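Local coordinates for hypothetical protein TM841 (Thermotoga maritima, PDB 1MGP), which binds long-chain fatty acids such as palmitate and may take part in lipid transport or fatty acid metabolism, at residues K179-K184 and R246-E251. Sequence-based numbering, arbitrary orientation.
Sequences KNKDFK and REDTPE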
ATOM      1  N   LYS A 179       0.794  12.565 -12.148  1.00 24.72           N
ATOM      2  CA  LYS A 179      -0.061  13.463 -12.912  1.00 24.94           C
ATOM      3  C   LYS A 179      -0.886  12.681 -13.931  1.00 23.54           C
ATOM      4  O   LYS A 179      -2.044  13.009 -14.187  1.00 22.32           O
ATOM      5  CB  LYS A 179       0.785  14.518 -13.632  1.00 27.10           C
ATOM      6  CG  LYS A 179      -0.030  15.527 -14.429  1.00 30.44           C
ATOM      7  CD  LYS A 179       0.867  16.517 -15.160  1.00 34.06           C
ATOM      8  CE  LYS A 179       0.049  17.622 -15.814  1.00 35.65           C
ATOM      9  NZ  LYS A 179      -0.734  18.396 -14.805  1.00 37.15           N
ATOM     10  N   ASN A 180      -0.286  11.645 -14.508  1.00 22.81           N
ATOM     11  CA  ASN A 180      -0.979  10.828 -15.499  1.00 22.74           C
ATOM     12  C   ASN A 180      -1.745   9.667 -14.880  1.00 21.92           C
ATOM     13  O   ASN A 180      -2.239   8.791 -15.594  1.00 22.44           O
ATOM     14  CB  ASN A 180       0.012  10.293 -16.534  1.00 24.86           C
ATOM     15  CG  ASN A 180       0.585  11.388 -17.403  1.00 27.83           C
ATOM     16  OD1 ASN A 180      -0.143  12.275 -17.856  1.00 30.91           O
ATOM     17  ND2 ASN A 180       1.890  11.332 -17.650  1.00 27.25           N
ATOM     18  N   LYS A 181      -1.850   9.670 -13.555  1.00 20.74           N
ATOM     19  CA  LYS A 181      -2.559   8.620 -12.828  1.00 19.96           C
ATOM     20  C   LYS A 181      -2.060   7.221 -13.198  1.00 18.60           C
ATOM     21  O   LYS A 181      -2.852   6.289 -13.355  1.00 17.85           O
ATOM     22  CB  LYS A 181      -4.065   8.725 -13.096  1.00 23.58           C
ATOM     23  CG  LYS A 181      -4.665  10.078 -12.724  1.00 27.85           C
ATOM     24  CD  LYS A 181      -6.186  10.087 -12.854  1.00 32.51           C
ATOM     25  CE  LYS A 181      -6.642   9.899 -14.297  1.00 35.29           C
ATOM     26  NZ  LYS A 181      -8.134   9.867 -14.407  1.00 37.20           N
ATOM     27  N   ASP A 182      -0.743   7.075 -13.316  1.00 15.73           N
ATOM     28  CA  ASP A 182      -0.146   5.793 -13.676  1.00 15.86           C
ATOM     29  C   ASP A 182      -0.162   4.741 -12.571  1.00 13.96           C
ATOM     30  O   ASP A 182      -0.009   3.551 -12.842  1.00 13.58           O
ATOM     31  CB  ASP A 182       1.289   6.002 -14.161  1.00 15.89           C
ATOM     32  CG  ASP A 182       1.347   6.614 -15.547  1.00 19.95           C
ATOM     33  OD1 ASP A 182       0.278   6.748 -16.188  1.00 22.44           O
ATOM     34  OD2 ASP A 182       2.458   6.949 -16.001  1.00 19.75           O
ATOM     35  N   PHE A 183      -0.333   5.180 -11.329  1.00 14.57           N
ATOM     36  CA  PHE A 183      -0.380   4.255 -10.203  1.00 13.94           C
ATOM     37  C   PHE A 183      -1.775   4.320  -9.600  1.00 13.93           C
ATOM     38  O   PHE A 183      -2.218   5.378  -9.148  1.00 14.53           O
ATOM     39  CB  PHE A 183       0.681   4.630  -9.169  1.00 14.22           C
ATOM     40  CG  PHE A 183       2.086   4.581  -9.704  1.00 13.57           C
ATOM     41  CD1 PHE A 183       2.627   3.385 -10.164  1.00 11.85           C
ATOM     42  CD2 PHE A 183       2.861   5.736  -9.770  1.00 14.53           C
ATOM     43  CE1 PHE A 183       3.918   3.336 -10.677  1.00 13.41           C
ATOM     44  CE2 PHE A 183       4.159   5.698 -10.284  1.00 15.24           C
ATOM     45  CZ  PHE A 183       4.687   4.498 -10.741  1.00 13.05           C
ATOM     46  N   LYS A 184      -2.466   3.184  -9.595  1.00 12.32           N
ATOM     47  CA  LYS A 184      -3.832   3.127  -9.091  1.00 11.45           C
ATOM     48  C   LYS A 184      -4.057   2.120  -7.966  1.00 10.42           C
ATOM     49  O   LYS A 184      -3.366   1.103  -7.872  1.00 10.90           O
ATOM     50  CB  LYS A 184      -4.778   2.793 -10.247  1.00 12.37           C
ATOM     51  CG  LYS A 184      -4.615   3.695 -11.471  1.00 13.68           C
ATOM     52  CD  LYS A 184      -5.455   3.188 -12.643  1.00 14.64           C
ATOM     53  CE  LYS A 184      -5.282   4.056 -13.898  1.00 14.32           C
ATOM     54  NZ  LYS A 184      -5.777   5.451 -13.691  1.00 13.43           N
ATOM     55  N   ARG A 246     -10.649   0.446 -16.569  1.00 19.58           N
ATOM     56  CA  ARG A 246     -10.914   0.661 -17.988  1.00 21.00           C
ATOM     57  C   ARG A 246     -11.338   2.078 -18.362  1.00 21.18           C
ATOM     58  O   ARG A 246     -11.216   2.475 -19.520  1.00 21.50           O
ATOM     59  CB  ARG A 246     -11.988  -0.328 -18.442  1.00 22.63           C
ATOM     60  CG  ARG A 246     -12.171  -0.440 -19.946  1.00 24.95           C
ATOM     61  CD  ARG A 246     -13.313  -1.393 -20.253  1.00 25.24           C
ATOM     62  NE  ARG A 246     -13.190  -2.630 -19.490  1.00 25.53           N
ATOM     63  CZ  ARG A 246     -14.137  -3.121 -18.691  1.00 25.86           C
ATOM     64  NH1 ARG A 246     -15.293  -2.483 -18.539  1.00 25.39           N
ATOM     65  NH2 ARG A 246     -13.925  -4.255 -18.039  1.00 21.34           N
ATOM     66  N   GLU A 247     -11.838   2.839 -17.394  1.00 22.40           N
ATOM     67  CA  GLU A 247     -12.294   4.202 -17.667  1.00 23.96           C
ATOM     68  C   GLU A 247     -11.220   5.136 -18.223  1.00 23.46           C
ATOM     69  O   GLU A 247     -11.535   6.095 -18.919  1.00 23.12           O
ATOM     70  CB  GLU A 247     -12.896   4.826 -16.406  1.00 26.38           C
ATOM     71  CG  GLU A 247     -13.990   3.997 -15.761  1.00 31.13           C
ATOM     72  CD  GLU A 247     -14.748   4.766 -14.699  1.00 33.61           C
ATOM     73  OE1 GLU A 247     -14.113   5.560 -13.973  1.00 35.94           O
ATOM     74  OE2 GLU A 247     -15.977   4.570 -14.583  1.00 37.15           O
ATOM     75  N   ASP A 248      -9.954   4.875 -17.913  1.00 22.99           N
ATOM     76  CA  ASP A 248      -8.884   5.730 -18.416  1.00 23.53           C
ATOM     77  C   ASP A 248      -7.726   4.901 -18.947  1.00 21.38           C
ATOM     78  O   ASP A 248      -6.738   5.437 -19.439  1.00 22.61           O
ATOM     79  CB  ASP A 248      -8.377   6.659 -17.309  1.00 25.40           C
ATOM     80  CG  ASP A 248      -7.469   5.950 -16.325  1.00 28.92           C
ATOM     81  OD1 ASP A 248      -7.903   4.936 -15.735  1.00 30.75           O
ATOM     82  OD2 ASP A 248      -6.318   6.407 -16.144  1.00 30.84           O
ATOM     83  N   THR A 249      -7.853   3.587 -18.849  1.00 20.23           N
ATOM     84  CA  THR A 249      -6.805   2.694 -19.312  1.00 18.81           C
ATOM     85  C   THR A 249      -7.421   1.637 -20.221  1.00 20.52           C
ATOM     86  O   THR A 249      -7.994   0.652 -19.751  1.00 20.69           O
ATOM     87  CB  THR A 249      -6.092   2.024 -18.112  1.00 19.19           C
ATOM     88  OG1 THR A 249      -5.584   3.041 -17.240  1.00 18.32           O
ATOM     89  CG2 THR A 249      -4.937   1.162 -18.580  1.00 16.50           C
ATOM     90  N   PRO A 250      -7.314   1.842 -21.544  1.00 20.96           N
ATOM     91  CA  PRO A 250      -7.845   0.945 -22.575  1.00 22.76           C
ATOM     92  C   PRO A 250      -7.405  -0.501 -22.409  1.00 24.00           C
ATOM     93  O   PRO A 250      -6.279  -0.773 -21.988  1.00 23.27           O
ATOM     94  CB  PRO A 250      -7.306   1.554 -23.869  1.00 21.73           C
ATOM     95  CG  PRO A 250      -7.245   3.006 -23.553  1.00 22.66           C
ATOM     96  CD  PRO A 250      -6.651   3.003 -22.165  1.00 21.55           C
ATOM     97  N   GLU A 251      -8.296  -1.430 -22.740  1.00 25.65           N
ATOM     98  CA  GLU A 251      -7.955  -2.840 -22.641  1.00 27.59           C
ATOM     99  C   GLU A 251      -6.782  -3.039 -23.586  1.00 26.67           C
ATOM    100  O   GLU A 251      -6.676  -2.357 -24.608  1.00 27.94           O
ATOM    101  CB  GLU A 251      -9.142  -3.722 -23.055  1.00 31.95           C
ATOM    102  CG  GLU A 251      -9.585  -3.579 -24.505  1.00 37.93           C
ATOM    103  CD  GLU A 251     -10.772  -4.474 -24.847  1.00 42.75           C
ATOM    104  OE1 GLU A 251     -10.667  -5.710 -24.665  1.00 43.18           O
ATOM    105  OE2 GLU A 251     -11.811  -3.942 -25.300  1.00 45.50           O
TER
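K184 NZ reaches across to the carboxylate of D248. At the start of strand 183-189, CB of K184 points toward the 246-251 loop, and the chain runs on extended through CG and CD to CE; the K184 side chain also packs against V308 of the adjacent strand 302-308. K184 CE lies 3.5 Å from T249 OG1 and 3.3 Å from D248 OD1. A bend at the last torsion (chi4 -64°) then turns the ammonium onto the carboxylate: the salt bridge from K184 NZ to D248 OD2 is 2.7 Å, on the syn side and 24° out of the carboxylate plane, while the bond to OD1 is weak. K184 NZ also gives a hydrogen bond of 3.1 Å to K181 O, lying in the carbonyl plane. That carbonyl belongs to the C-prime residue of the Schellman motif ending helix 167-179, so one ammonium ties this helix-to-strand turn to the loop between helix 234-246 and strand 254-261. A methionine in place of K184 would probably leave both the D248 carboxylate and the K181 carbonyl without this donor. K181 adds a looser positive charge, its NZ 4.3 Å from D248 OD2, too far for a salt bridge, and T249 OG1 donates weakly to D248 OD1.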